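Local structure of alpha-rhamnosidase (Dictyoglomus thermophilum, 6I60) at residues E158-D163 with T410-D415; W357-E360 with Y364-D367; G374-K379 with I389-A394. The protein probably hydrolyses alpha-L-rhamnosides, releasing their terminal non-reducing alpha-L-rhamnose residues. All coordinates share one frame; numbering follows the deposited sequence.

How the contacts relate
Contact 3 is core packing: isoleucines of two opposed sheets meet in the interior of the concanavalin-like domain, with apolar contacts and a histidine ring at one end. Contact 2, partly buried, lies in a neighbouring hairpin about 13 Å away between centres, and its chemistry is different: a pair of backbone bonds with a tryptophan laid over a valine. Contact 1 is at the surface, where loop residues of 410-415 meet the end of strand 157-160 and the residues just after it through sparse van der Waals contacts. Contacts 1 and 3 are joined through neighbouring strands, 414-418 and 388-394, where Ile391 N probably hydrogen-bonds to Asp415 O (2.7 Å). Contact 2 touches neither of the others directly.

Contact 1: residues E158-D163 with T410-D415; sequences EVYSPD and TALATD
The Tyr160 ring has Pro162, two residues on in its own segment, over one face and Leu412 approaching it obliquely. CD of Pro162 sits 3.7 Å above the plane of the Tyr160 ring, over its centre, a proline methylene resting on the aromatic face. Leu412 comes from the other segment: its branch carbon CG lies 4.2 Å from Tyr160 CE2, a loose apolar touch that uses the far half of the ring. The ring gets there because Tyr160 extends from the end of its strand with CG anti to the backbone N (chi1 -175°), its CB already directed at the 410-415 loop. His301 adds an edge-to-face ring contact with Tyr160 and also hydrogen-bonds the backbone N of Leu412, so one histidine borders both partners of this touch.

A second point of contact lies farther along the 158-163 segment. Pro162 CG meets Thr410 CB at 4.2 Å, and the methyl CG2 of Thr410 comes within 4.3 Å of the carbonyl Asp163 O. Polar bonding between the segments is absent, and the packing is shallow. A triethylene glycol, probably from crystallisation, lies close to Leu412 and is hydrogen-bonded by Thr414 OG1.

This sparse surface contact brings the tail of strand 157-160 against the loop that leads into strand 414-418 of the concanavalin-like domain. Strand 157-160 runs antiparallel to strand 171-184, whose Tyr171 touches both Pro162 and Thr410 and whose Ile173 touches Tyr160, while strands 302-306 and 388-394 flank strand 414-418.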
ATOM      1  N   GLU A 158     -21.862 -21.164  11.481  1.00 71.56           N
ATOM      2  CA  GLU A 158     -21.334 -22.498  11.228  1.00 65.06           C
ATOM      3  C   GLU A 158     -19.870 -22.525  11.639  1.00 62.19           C
ATOM      4  O   GLU A 158     -19.150 -21.538  11.457  1.00 64.19           O
ATOM      5  CB  GLU A 158     -21.476 -22.899   9.752  1.00 68.25           C
ATOM      6  CG  GLU A 158     -22.516 -23.983   9.495  1.00 77.86           C
ATOM      7  CD  GLU A 158     -22.477 -24.505   8.069  1.00 88.85           C
ATOM      8  OE1 GLU A 158     -23.559 -24.687   7.470  1.00 87.35           O
ATOM      9  OE2 GLU A 158     -21.364 -24.734   7.548  1.00 95.01           O
ATOM     10  N   VAL A 159     -19.434 -23.648  12.194  1.00 62.51           N
ATOM     11  CA  VAL A 159     -18.069 -23.804  12.681  1.00 65.50           C
ATOM     12  C   VAL A 159     -17.353 -24.752  11.727  1.00 63.24           C
ATOM     13  O   VAL A 159     -17.530 -25.973  11.794  1.00 64.40           O
ATOM     14  CB  VAL A 159     -18.030 -24.317  14.124  1.00 60.31           C
ATOM     15  CG1 VAL A 159     -16.680 -24.011  14.757  1.00 63.45           C
ATOM     16  CG2 VAL A 159     -19.154 -23.693  14.932  1.00 68.32           C
ATOM     17  N   TYR A 160     -16.537 -24.193  10.835  1.00 65.97           N
ATOM     18  CA  TYR A 160     -15.755 -24.980   9.891  1.00 65.15           C
ATOM     19  C   TYR A 160     -14.366 -25.223  10.470  1.00 72.24           C
ATOM     20  O   TYR A 160     -13.652 -24.270  10.803  1.00 65.98           O
ATOM     21  CB  TYR A 160     -15.660 -24.269   8.542  1.00 62.89           C
ATOM     22  CG  TYR A 160     -14.956 -25.071   7.468  1.00 69.37           C
ATOM     23  CD1 TYR A 160     -15.050 -26.457   7.432  1.00 69.04           C
ATOM     24  CD2 TYR A 160     -14.198 -24.441   6.488  1.00 66.52           C
ATOM     25  CE1 TYR A 160     -14.409 -27.193   6.451  1.00 67.29           C
ATOM     26  CE2 TYR A 160     -13.554 -25.169   5.504  1.00 64.99           C
ATOM     27  CZ  TYR A 160     -13.664 -26.543   5.490  1.00 69.33           C
ATOM     28  OH  TYR A 160     -13.023 -27.271   4.512  1.00 67.23           O
ATOM     29  N   SER A 161     -13.986 -26.495  10.589  1.00 72.17           N
ATOM     30  CA  SER A 161     -12.687 -26.895  11.130  1.00 69.00           C
ATOM     31  C   SER A 161     -12.006 -27.823  10.133  1.00 65.77           C
ATOM     32  O   SER A 161     -12.002 -29.049  10.311  1.00 67.78           O
ATOM     33  CB  SER A 161     -12.839 -27.567  12.494  1.00 68.67           C
ATOM     34  OG  SER A 161     -13.843 -26.928  13.264  1.00 82.19           O
ATOM     35  N   PRO A 162     -11.415 -27.274   9.076  1.00 74.65           N
ATOM     36  CA  PRO A 162     -10.756 -28.121   8.078  1.00 80.95           C
ATOM     37  C   PRO A 162      -9.436 -28.673   8.591  1.00 83.48           C
ATOM     38  O   PRO A 162      -8.833 -28.162   9.538  1.00 77.80           O
ATOM     39  CB  PRO A 162     -10.536 -27.171   6.897  1.00 68.78           C
ATOM     40  CG  PRO A 162     -10.433 -25.827   7.524  1.00 70.88           C
ATOM     41  CD  PRO A 162     -11.337 -25.844   8.730  1.00 71.79           C
ATOM     42  N   ASP A 163      -8.988 -29.741   7.935  1.00 89.75           N
ATOM     43  CA  ASP A 163      -7.750 -30.419   8.303  1.00 86.18           C
ATOM     44  C   ASP A 163      -6.573 -29.694   7.665  1.00 81.46           C
ATOM     45  O   ASP A 163      -6.427 -29.691   6.438  1.00 86.66           O
ATOM     46  CB  ASP A 163      -7.795 -31.880   7.862  1.00 86.07           C
ATOM     47  CG  ASP A 163      -8.071 -32.827   9.009  1.00 91.24           C
ATOM     48  OD1 ASP A 163      -8.009 -34.056   8.794  1.00100.06           O
ATOM     49  OD2 ASP A 163      -8.351 -32.344  10.126  1.00 94.53           O
ATOM     50  N   THR A 410      -6.157 -24.588   2.689  1.00 64.50           N
ATOM     51  CA  THR A 410      -7.441 -24.851   3.327  1.00 58.90           C
ATOM     52  C   THR A 410      -8.500 -23.807   3.000  1.00 62.22           C
ATOM     53  O   THR A 410      -9.673 -24.018   3.329  1.00 63.16           O
ATOM     54  CB  THR A 410      -7.268 -24.933   4.845  1.00 65.69           C
ATOM     55  OG1 THR A 410      -7.343 -23.616   5.407  1.00 71.83           O
ATOM     56  CG2 THR A 410      -5.926 -25.554   5.193  1.00 57.74           C
ATOM     57  N   ALA A 411      -8.125 -22.692   2.380  1.00 61.50           N
ATOM     58  CA  ALA A 411      -9.105 -21.699   1.962  1.00 56.89           C
ATOM     59  C   ALA A 411      -9.976 -22.283   0.859  1.00 61.05           C
ATOM     60  O   ALA A 411      -9.479 -22.619  -0.221  1.00 63.58           O
ATOM     61  CB  ALA A 411      -8.406 -20.428   1.485  1.00 53.34           C
ATOM     62  N   LEU A 412     -11.275 -22.417   1.136  1.00 56.80           N
ATOM     63  CA  LEU A 412     -12.186 -22.996   0.154  1.00 57.24           C
ATOM     64  C   LEU A 412     -12.229 -22.154  -1.116  1.00 56.87           C
ATOM     65  O   LEU A 412     -12.054 -22.673  -2.225  1.00 56.62           O
ATOM     66  CB  LEU A 412     -13.582 -23.137   0.757  1.00 53.20           C
ATOM     67  CG  LEU A 412     -13.914 -24.492   1.380  1.00 55.80           C
ATOM     68  CD1 LEU A 412     -15.418 -24.637   1.544  1.00 66.94           C
ATOM     69  CD2 LEU A 412     -13.346 -25.624   0.538  1.00 49.72           C
ATOM     70  N   ALA A 413     -12.463 -20.849  -0.968  1.00 52.78           N
ATOM     71  CA  ALA A 413     -12.457 -19.904  -2.087  1.00 56.19           C
ATOM     72  C   ALA A 413     -13.469 -20.296  -3.161  1.00 55.35           C
ATOM     73  O   ALA A 413     -13.197 -20.203  -4.360  1.00 62.28           O
ATOM     74  CB  ALA A 413     -11.055 -19.762  -2.686  1.00 53.89           C
ATOM     75  N   THR A 414     -14.647 -20.740  -2.732  1.00 54.51           N
ATOM     76  CA  THR A 414     -15.744 -21.054  -3.637  1.00 54.14           C
ATOM     77  C   THR A 414     -16.969 -20.226  -3.267  1.00 58.09           C
ATOM     78  O   THR A 414     -17.283 -20.058  -2.084  1.00 50.68           O
ATOM     79  CB  THR A 414     -16.097 -22.549  -3.613  1.00 40.15           C
ATOM     80  OG1 THR A 414     -16.924 -22.833  -2.479  1.00 58.49           O
ATOM     81  CG2 THR A 414     -14.842 -23.398  -3.537  1.00 45.70           C
ATOM     82  N   ASP A 415     -17.648 -19.704  -4.286  1.00 56.59           N
ATOM     83  CA  ASP A 415     -18.888 -18.959  -4.119  1.00 51.79           C
ATOM     84  C   ASP A 415     -20.037 -19.747  -4.733  1.00 54.17           C
ATOM     85  O   ASP A 415     -19.882 -20.369  -5.789  1.00 49.68           O
ATOM     86  CB  ASP A 415     -18.793 -17.573  -4.763  1.00 50.45           C
ATOM     87  CG  ASP A 415     -17.679 -16.731  -4.169  1.00 56.01           C
ATOM     88  OD1 ASP A 415     -17.550 -16.715  -2.929  1.00 59.49           O
ATOM     89  OD2 ASP A 415     -16.932 -16.090  -4.938  1.00 56.84           O
TER

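Contact 2: residues W357-E360 with Y364-D367; sequences WSPE and YVYD
Trp357 O is approached by two groups of the facing strand. Val365 N donates to it at 2.8 Å in a nearly straight bond (175° at the hydrogen), and the CA-H of Tyr364 makes a longer contact beside it, with Tyr364 CA 3.5 Å from Trp357 O. The return bond runs from Trp357 N to Val365 O at 3.1 Å, closing the ring of an antiparallel hydrogen-bonded pair.

Above this pair the indole folds back over its own partner. Trp357 CG lies between the backbone N and the carbonyl carbon (chi1 60°), which swings the ring system across Val365 and on toward Asp367. Val365 CG1 lies over one indole face, offset toward the rim and nearest to Trp357 CZ2 at 3.4 Å, while Val365 CB stands 4.1 Å from the centroid of the Trp357 five-membered ring, a CH-pi contact. The far end of the indole meets Asp367 edge-on: Asp367 CB is 3.7 Å from Trp357 CZ3. The polar ends turn to other partners, Trp357 NE1 to Gly401 O, and Asp367 OD1 to Gly369 N and, as a salt bridge, to Arg437.

The other methyl of Val365, CG2, packs on Pro359 CD at 3.8 Å. Ser358 lies over the rim of one Tyr364 face, its CB 4.0 Å from Tyr364 CD2, and Ser358 OG hydrogen-bonds to Thr363 O, at the start of the second strand.

This is a beta hairpin: strand 355-357 is joined by a short connection to the antiparallel strand 363-368, which pairs in turn with strand 438-442 of the concanavalin-like domain.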
ATOM      1  N   TRP A 357     -12.516 -23.691 -21.574  1.00 55.68           N
ATOM      2  CA  TRP A 357     -12.535 -25.093 -21.967  1.00 50.89           C
ATOM      3  C   TRP A 357     -13.316 -25.888 -20.928  1.00 55.87           C
ATOM      4  O   TRP A 357     -13.753 -25.354 -19.902  1.00 53.35           O
ATOM      5  CB  TRP A 357     -11.112 -25.637 -22.147  1.00 49.96           C
ATOM      6  CG  TRP A 357     -10.254 -25.560 -20.923  1.00 53.34           C
ATOM      7  CD1 TRP A 357     -10.015 -26.560 -20.027  1.00 55.69           C
ATOM      8  CD2 TRP A 357      -9.507 -24.426 -20.467  1.00 54.10           C
ATOM      9  NE1 TRP A 357      -9.170 -26.118 -19.038  1.00 51.37           N
ATOM     10  CE2 TRP A 357      -8.844 -24.811 -19.285  1.00 47.90           C
ATOM     11  CE3 TRP A 357      -9.337 -23.122 -20.942  1.00 55.82           C
ATOM     12  CZ2 TRP A 357      -8.021 -23.942 -18.574  1.00 49.81           C
ATOM     13  CZ3 TRP A 357      -8.522 -22.260 -20.232  1.00 55.74           C
ATOM     14  CH2 TRP A 357      -7.875 -22.673 -19.060  1.00 57.08           C
ATOM     15  N   SER A 358     -13.501 -27.176 -21.203  1.00 58.13           N
ATOM     16  CA  SER A 358     -14.276 -28.066 -20.338  1.00 52.15           C
ATOM     17  C   SER A 358     -13.508 -29.361 -20.125  1.00 55.78           C
ATOM     18  O   SER A 358     -13.571 -30.270 -20.972  1.00 63.37           O
ATOM     19  CB  SER A 358     -15.649 -28.348 -20.934  1.00 53.67           C
ATOM     20  OG  SER A 358     -16.412 -29.182 -20.079  1.00 54.67           O
ATOM     21  N   PRO A 359     -12.776 -29.491 -19.016  1.00 57.91           N
ATOM     22  CA  PRO A 359     -12.063 -30.752 -18.765  1.00 61.79           C
ATOM     23  C   PRO A 359     -12.986 -31.901 -18.401  1.00 59.38           C
ATOM     24  O   PRO A 359     -12.659 -33.057 -18.694  1.00 60.38           O
ATOM     25  CB  PRO A 359     -11.118 -30.395 -17.611  1.00 66.10           C
ATOM     26  CG  PRO A 359     -11.791 -29.267 -16.910  1.00 58.81           C
ATOM     27  CD  PRO A 359     -12.516 -28.485 -17.972  1.00 59.83           C
ATOM     28  N   GLU A 360     -14.123 -31.626 -17.768  1.00 59.69           N
ATOM     29  CA  GLU A 360     -15.103 -32.646 -17.435  1.00 61.13           C
ATOM     30  C   GLU A 360     -16.495 -32.169 -17.821  1.00 64.21           C
ATOM     31  O   GLU A 360     -16.753 -30.961 -17.853  1.00 64.85           O
ATOM     32  CB  GLU A 360     -15.073 -32.987 -15.938  1.00 63.96           C
ATOM     33  CG  GLU A 360     -13.834 -33.742 -15.509  1.00 68.66           C
ATOM     34  CD  GLU A 360     -13.001 -32.959 -14.523  1.00 79.46           C
ATOM     35  OE1 GLU A 360     -11.801 -33.271 -14.376  1.00 84.77           O
ATOM     36  OE2 GLU A 360     -13.551 -32.032 -13.892  1.00 86.35           O
ATOM     37  N   TYR A 364     -16.960 -26.038 -16.641  1.00 61.28           N
ATOM     38  CA  TYR A 364     -16.403 -25.076 -17.583  1.00 57.82           C
ATOM     39  C   TYR A 364     -15.382 -24.201 -16.872  1.00 61.56           C
ATOM     40  O   TYR A 364     -15.672 -23.636 -15.811  1.00 49.93           O
ATOM     41  CB  TYR A 364     -17.511 -24.228 -18.213  1.00 54.87           C
ATOM     42  CG  TYR A 364     -18.440 -25.047 -19.076  1.00 58.15           C
ATOM     43  CD1 TYR A 364     -19.575 -25.640 -18.537  1.00 56.14           C
ATOM     44  CD2 TYR A 364     -18.170 -25.250 -20.422  1.00 59.69           C
ATOM     45  CE1 TYR A 364     -20.422 -26.404 -19.320  1.00 61.64           C
ATOM     46  CE2 TYR A 364     -19.011 -26.010 -21.214  1.00 59.55           C
ATOM     47  CZ  TYR A 364     -20.134 -26.586 -20.657  1.00 62.07           C
ATOM     48  OH  TYR A 364     -20.969 -27.343 -21.443  1.00 57.84           O
ATOM     49  N   VAL A 365     -14.191 -24.094 -17.457  1.00 59.99           N
ATOM     50  CA  VAL A 365     -13.057 -23.408 -16.848  1.00 50.96           C
ATOM     51  C   VAL A 365     -12.736 -22.163 -17.662  1.00 52.66           C
ATOM     52  O   VAL A 365     -12.652 -22.224 -18.895  1.00 51.32           O
ATOM     53  CB  VAL A 365     -11.831 -24.330 -16.758  1.00 52.69           C
ATOM     54  CG1 VAL A 365     -10.596 -23.522 -16.408  1.00 49.44           C
ATOM     55  CG2 VAL A 365     -12.071 -25.435 -15.744  1.00 52.71           C
ATOM     56  N   TYR A 366     -12.543 -21.042 -16.972  1.00 53.86           N
ATOM     57  CA  TYR A 366     -12.174 -19.781 -17.595  1.00 51.72           C
ATOM     58  C   TYR A 366     -10.744 -19.412 -17.227  1.00 47.93           C
ATOM     59  O   TYR A 366     -10.273 -19.703 -16.125  1.00 50.81           O
ATOM     60  CB  TYR A 366     -13.117 -18.656 -17.163  1.00 48.00           C
ATOM     61  CG  TYR A 366     -14.474 -18.706 -17.820  1.00 56.78           C
ATOM     62  CD1 TYR A 366     -15.467 -19.554 -17.345  1.00 55.26           C
ATOM     63  CD2 TYR A 366     -14.765 -17.908 -18.916  1.00 57.40           C
ATOM     64  CE1 TYR A 366     -16.710 -19.603 -17.944  1.00 56.92           C
ATOM     65  CE2 TYR A 366     -16.004 -17.949 -19.521  1.00 60.46           C
ATOM     66  CZ  TYR A 366     -16.974 -18.797 -19.030  1.00 59.68           C
ATOM     67  OH  TYR A 366     -18.210 -18.842 -19.629  1.00 60.22           O
ATOM     68  N   ASP A 367     -10.054 -18.767 -18.162  1.00 51.58           N
ATOM     69  CA  ASP A 367      -8.708 -18.253 -17.941  1.00 47.44           C
ATOM     70  C   ASP A 367      -8.719 -16.758 -18.214  1.00 48.17           C
ATOM     71  O   ASP A 367      -9.114 -16.323 -19.302  1.00 48.96           O
ATOM     72  CB  ASP A 367      -7.689 -18.963 -18.835  1.00 51.49           C
ATOM     73  CG  ASP A 367      -6.275 -18.448 -18.629  1.00 52.40           C
ATOM     74  OD1 ASP A 367      -6.043 -17.723 -17.638  1.00 50.10           O
ATOM     75  OD2 ASP A 367      -5.396 -18.769 -19.456  1.00 49.77           O
TER

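Contact 3: residues G374-K379 with I389-A394; sequences GWIKIK and IRIRHA
Ile376 drives its CG1-CD1 branch end-on against Ile391, the two side chains reaching toward each other so that Ile376 CD1 lies 3.6 Å from Ile391 CG2. CD1 of Ile376 also comes within 4.2 Å of Ile391 CD1, placing that methyl against both branches of its partner. A chi1 of 68° in Ile376 sends CG1 and CD1 out toward Ile391, whose CG2 faces the incoming tip.

Two residues further along the strand, Ile378 and Ile389 repeat the apolar contact at a slant: Ile378 CD1 meets Ile389 CG2 at 3.9 Å. At the other end His393 closes the row, its NE2 4.4 Å from Ile376 CG1, an oblique and loose approach. The imidazole is held from outside the pair: ND1 bonds to Ala413 O, His434 stacks with the ring and Phe436 meets it edge-to-face. Val439 touches Ile376, Ile391 and His393, and Ile453 touches Ile376 and Ile378; all five residues that meet across the contact are buried.

Lys377, between the two isoleucines of its strand, and Lys379, just after them, lie on the other side of the strand; both form salt bridges with Glu454.

The axes of segments 375-379 and 389-394 pass 9.2 Å apart, at 148° between their N-to-C directions, with side chains rather than backbone bonds filling the gap. Strand 375-380 belongs to the four-stranded sheet with 453-458 and 425-427, while 388-394 pairs with 414-418 and 438-442; face-to-face packing of this kind is the hallmark of a beta sandwich, as in concanavalin-like domains.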
ATOM      1  N   GLY A 374      -9.837 -10.382  -6.235  1.00 49.78           N
ATOM      2  CA  GLY A 374     -11.212  -9.936  -6.265  1.00 49.37           C
ATOM      3  C   GLY A 374     -12.194 -11.077  -6.429  1.00 46.48           C
ATOM      4  O   GLY A 374     -12.041 -12.134  -5.810  1.00 44.04           O
ATOM      5  N   TRP A 375     -13.208 -10.869  -7.261  1.00 42.70           N
ATOM      6  CA  TRP A 375     -14.227 -11.877  -7.502  1.00 47.69           C
ATOM      7  C   TRP A 375     -14.664 -11.770  -8.958  1.00 47.00           C
ATOM      8  O   TRP A 375     -14.078 -11.027  -9.749  1.00 46.37           O
ATOM      9  CB  TRP A 375     -15.399 -11.707  -6.528  1.00 48.91           C
ATOM     10  CG  TRP A 375     -15.980 -10.323  -6.518  1.00 52.58           C
ATOM     11  CD1 TRP A 375     -16.792  -9.767  -7.464  1.00 53.08           C
ATOM     12  CD2 TRP A 375     -15.797  -9.323  -5.509  1.00 50.02           C
ATOM     13  NE1 TRP A 375     -17.124  -8.482  -7.107  1.00 49.91           N
ATOM     14  CE2 TRP A 375     -16.526  -8.186  -5.911  1.00 49.21           C
ATOM     15  CE3 TRP A 375     -15.088  -9.278  -4.305  1.00 51.12           C
ATOM     16  CZ2 TRP A 375     -16.566  -7.018  -5.153  1.00 53.97           C
ATOM     17  CZ3 TRP A 375     -15.129  -8.117  -3.554  1.00 60.57           C
ATOM     18  CH2 TRP A 375     -15.863  -7.004  -3.980  1.00 56.25           C
ATOM     19  N   ILE A 376     -15.706 -12.519  -9.313  1.00 47.98           N
ATOM     20  CA  ILE A 376     -16.256 -12.490 -10.659  1.00 50.47           C
ATOM     21  C   ILE A 376     -17.746 -12.192 -10.574  1.00 51.75           C
ATOM     22  O   ILE A 376     -18.377 -12.339  -9.526  1.00 49.48           O
ATOM     23  CB  ILE A 376     -16.010 -13.808 -11.426  1.00 56.17           C
ATOM     24  CG1 ILE A 376     -16.827 -14.945 -10.816  1.00 46.09           C
ATOM     25  CG2 ILE A 376     -14.530 -14.161 -11.440  1.00 56.81           C
ATOM     26  CD1 ILE A 376     -17.376 -15.898 -11.844  1.00 52.93           C
ATOM     27  N   LYS A 377     -18.299 -11.751 -11.698  1.00 56.46           N
ATOM     28  CA  LYS A 377     -19.733 -11.548 -11.851  1.00 55.69           C
ATOM     29  C   LYS A 377     -20.240 -12.498 -12.923  1.00 55.87           C
ATOM     30  O   LYS A 377     -19.686 -12.544 -14.027  1.00 57.35           O
ATOM     31  CB  LYS A 377     -20.055 -10.100 -12.225  1.00 58.11           C
ATOM     32  CG  LYS A 377     -21.504  -9.881 -12.624  1.00 56.41           C
ATOM     33  CD  LYS A 377     -21.821  -8.405 -12.774  1.00 62.54           C
ATOM     34  CE  LYS A 377     -22.511  -8.127 -14.096  1.00 61.98           C
ATOM     35  NZ  LYS A 377     -21.541  -7.763 -15.160  1.00 66.77           N
ATOM     36  N   ILE A 378     -21.279 -13.259 -12.596  1.00 57.91           N
ATOM     37  CA  ILE A 378     -21.837 -14.249 -13.509  1.00 56.05           C
ATOM     38  C   ILE A 378     -23.199 -13.769 -13.988  1.00 53.23           C
ATOM     39  O   ILE A 378     -23.940 -13.097 -13.261  1.00 55.99           O
ATOM     40  CB  ILE A 378     -21.930 -15.644 -12.849  1.00 58.31           C
ATOM     41  CG1 ILE A 378     -22.148 -16.729 -13.907  1.00 57.24           C
ATOM     42  CG2 ILE A 378     -23.031 -15.684 -11.792  1.00 52.21           C
ATOM     43  CD1 ILE A 378     -22.200 -18.130 -13.337  1.00 61.94           C
ATOM     44  N   LYS A 379     -23.512 -14.094 -15.239  1.00 57.60           N
ATOM     45  CA  LYS A 379     -24.822 -13.842 -15.826  1.00 55.49           C
ATOM     46  C   LYS A 379     -25.474 -15.187 -16.110  1.00 56.69           C
ATOM     47  O   LYS A 379     -24.882 -16.034 -16.788  1.00 60.21           O
ATOM     48  CB  LYS A 379     -24.706 -13.013 -17.106  1.00 55.61           C
ATOM     49  CG  LYS A 379     -23.981 -11.686 -16.936  1.00 60.27           C
ATOM     50  CD  LYS A 379     -23.897 -10.932 -18.259  1.00 61.31           C
ATOM     51  CE  LYS A 379     -23.177  -9.602 -18.099  1.00 61.60           C
ATOM     52  NZ  LYS A 379     -22.086  -9.434 -19.100  1.00 61.30           N
ATOM     53  N   ILE A 389     -25.278 -22.949  -8.491  1.00 57.41           N
ATOM     54  CA  ILE A 389     -24.125 -22.638  -9.328  1.00 53.92           C
ATOM     55  C   ILE A 389     -22.930 -22.438  -8.408  1.00 51.02           C
ATOM     56  O   ILE A 389     -22.963 -21.582  -7.516  1.00 51.24           O
ATOM     57  CB  ILE A 389     -24.367 -21.397 -10.202  1.00 55.48           C
ATOM     58  CG1 ILE A 389     -25.180 -21.776 -11.440  1.00 55.72           C
ATOM     59  CG2 ILE A 389     -23.049 -20.752 -10.608  1.00 44.51           C
ATOM     60  CD1 ILE A 389     -25.819 -20.602 -12.130  1.00 55.43           C
ATOM     61  N   ARG A 390     -21.884 -23.231  -8.618  1.00 44.71           N
ATOM     62  CA  ARG A 390     -20.692 -23.214  -7.782  1.00 43.92           C
ATOM     63  C   ARG A 390     -19.531 -22.620  -8.567  1.00 49.88           C
ATOM     64  O   ARG A 390     -19.231 -23.073  -9.678  1.00 54.89           O
ATOM     65  CB  ARG A 390     -20.346 -24.625  -7.302  1.00 48.79           C
ATOM     66  CG  ARG A 390     -19.262 -24.679  -6.244  1.00 53.30           C
ATOM     67  CD  ARG A 390     -18.925 -26.117  -5.883  1.00 60.77           C
ATOM     68  NE  ARG A 390     -18.038 -26.739  -6.864  1.00 66.51           N
ATOM     69  CZ  ARG A 390     -17.863 -28.050  -6.989  1.00 68.40           C
ATOM     70  NH1 ARG A 390     -18.514 -28.888  -6.193  1.00 71.39           N
ATOM     71  NH2 ARG A 390     -17.035 -28.527  -7.910  1.00 72.47           N
ATOM     72  N   ILE A 391     -18.882 -21.611  -7.992  1.00 46.45           N
ATOM     73  CA  ILE A 391     -17.787 -20.895  -8.638  1.00 45.33           C
ATOM     74  C   ILE A 391     -16.528 -21.120  -7.813  1.00 49.52           C
ATOM     75  O   ILE A 391     -16.439 -20.656  -6.669  1.00 55.46           O
ATOM     76  CB  ILE A 391     -18.084 -19.397  -8.780  1.00 44.12           C
ATOM     77  CG1 ILE A 391     -19.467 -19.179  -9.394  1.00 47.21           C
ATOM     78  CG2 ILE A 391     -17.008 -18.719  -9.610  1.00 44.46           C
ATOM     79  CD1 ILE A 391     -20.002 -17.779  -9.200  1.00 41.85           C
ATOM     80  N   ARG A 392     -15.552 -21.815  -8.389  1.00 46.78           N
ATOM     81  CA  ARG A 392     -14.270 -22.059  -7.747  1.00 49.28           C
ATOM     82  C   ARG A 392     -13.181 -21.221  -8.406  1.00 51.00           C
ATOM     83  O   ARG A 392     -13.257 -20.896  -9.595  1.00 50.35           O
ATOM     84  CB  ARG A 392     -13.894 -23.542  -7.814  1.00 56.84           C
ATOM     85  CG  ARG A 392     -14.946 -24.474  -7.238  1.00 56.68           C
ATOM     86  CD  ARG A 392     -14.441 -25.906  -7.187  1.00 56.60           C
ATOM     87  NE  ARG A 392     -13.624 -26.151  -6.003  1.00 67.27           N
ATOM     88  CZ  ARG A 392     -12.991 -27.294  -5.754  1.00 75.84           C
ATOM     89  NH1 ARG A 392     -13.081 -28.303  -6.612  1.00 62.60           N
ATOM     90  NH2 ARG A 392     -12.268 -27.425  -4.648  1.00 68.82           N
ATOM     91  N   HIS A 393     -12.163 -20.874  -7.621  1.00 51.27           N
ATOM     92  CA  HIS A 393     -11.067 -20.030  -8.080  1.00 48.20           C
ATOM     93  C   HIS A 393      -9.738 -20.690  -7.743  1.00 45.81           C
ATOM     94  O   HIS A 393      -9.601 -21.335  -6.699  1.00 53.62           O
ATOM     95  CB  HIS A 393     -11.132 -18.634  -7.442  1.00 48.82           C
ATOM     96  CG  HIS A 393     -12.507 -18.042  -7.415  1.00 50.96           C
ATOM     97  ND1 HIS A 393     -13.512 -18.522  -6.601  1.00 51.67           N
ATOM     98  CD2 HIS A 393     -13.042 -16.999  -8.095  1.00 54.53           C
ATOM     99  CE1 HIS A 393     -14.606 -17.807  -6.785  1.00 53.66           C
ATOM    100  NE2 HIS A 393     -14.347 -16.875  -7.685  1.00 58.27           N
ATOM    101  N   ALA A 394      -8.756 -20.522  -8.626  1.00 42.42           N
ATOM    102  CA  ALA A 394      -7.450 -21.127  -8.417  1.00 48.72           C
ATOM    103  C   ALA A 394      -6.383 -20.312  -9.133  1.00 48.87           C
ATOM    104  O   ALA A 394      -6.667 -19.540 -10.053  1.00 41.33           O
ATOM    105  CB  ALA A 394      -7.419 -22.582  -8.897  1.00 54.54           C
TER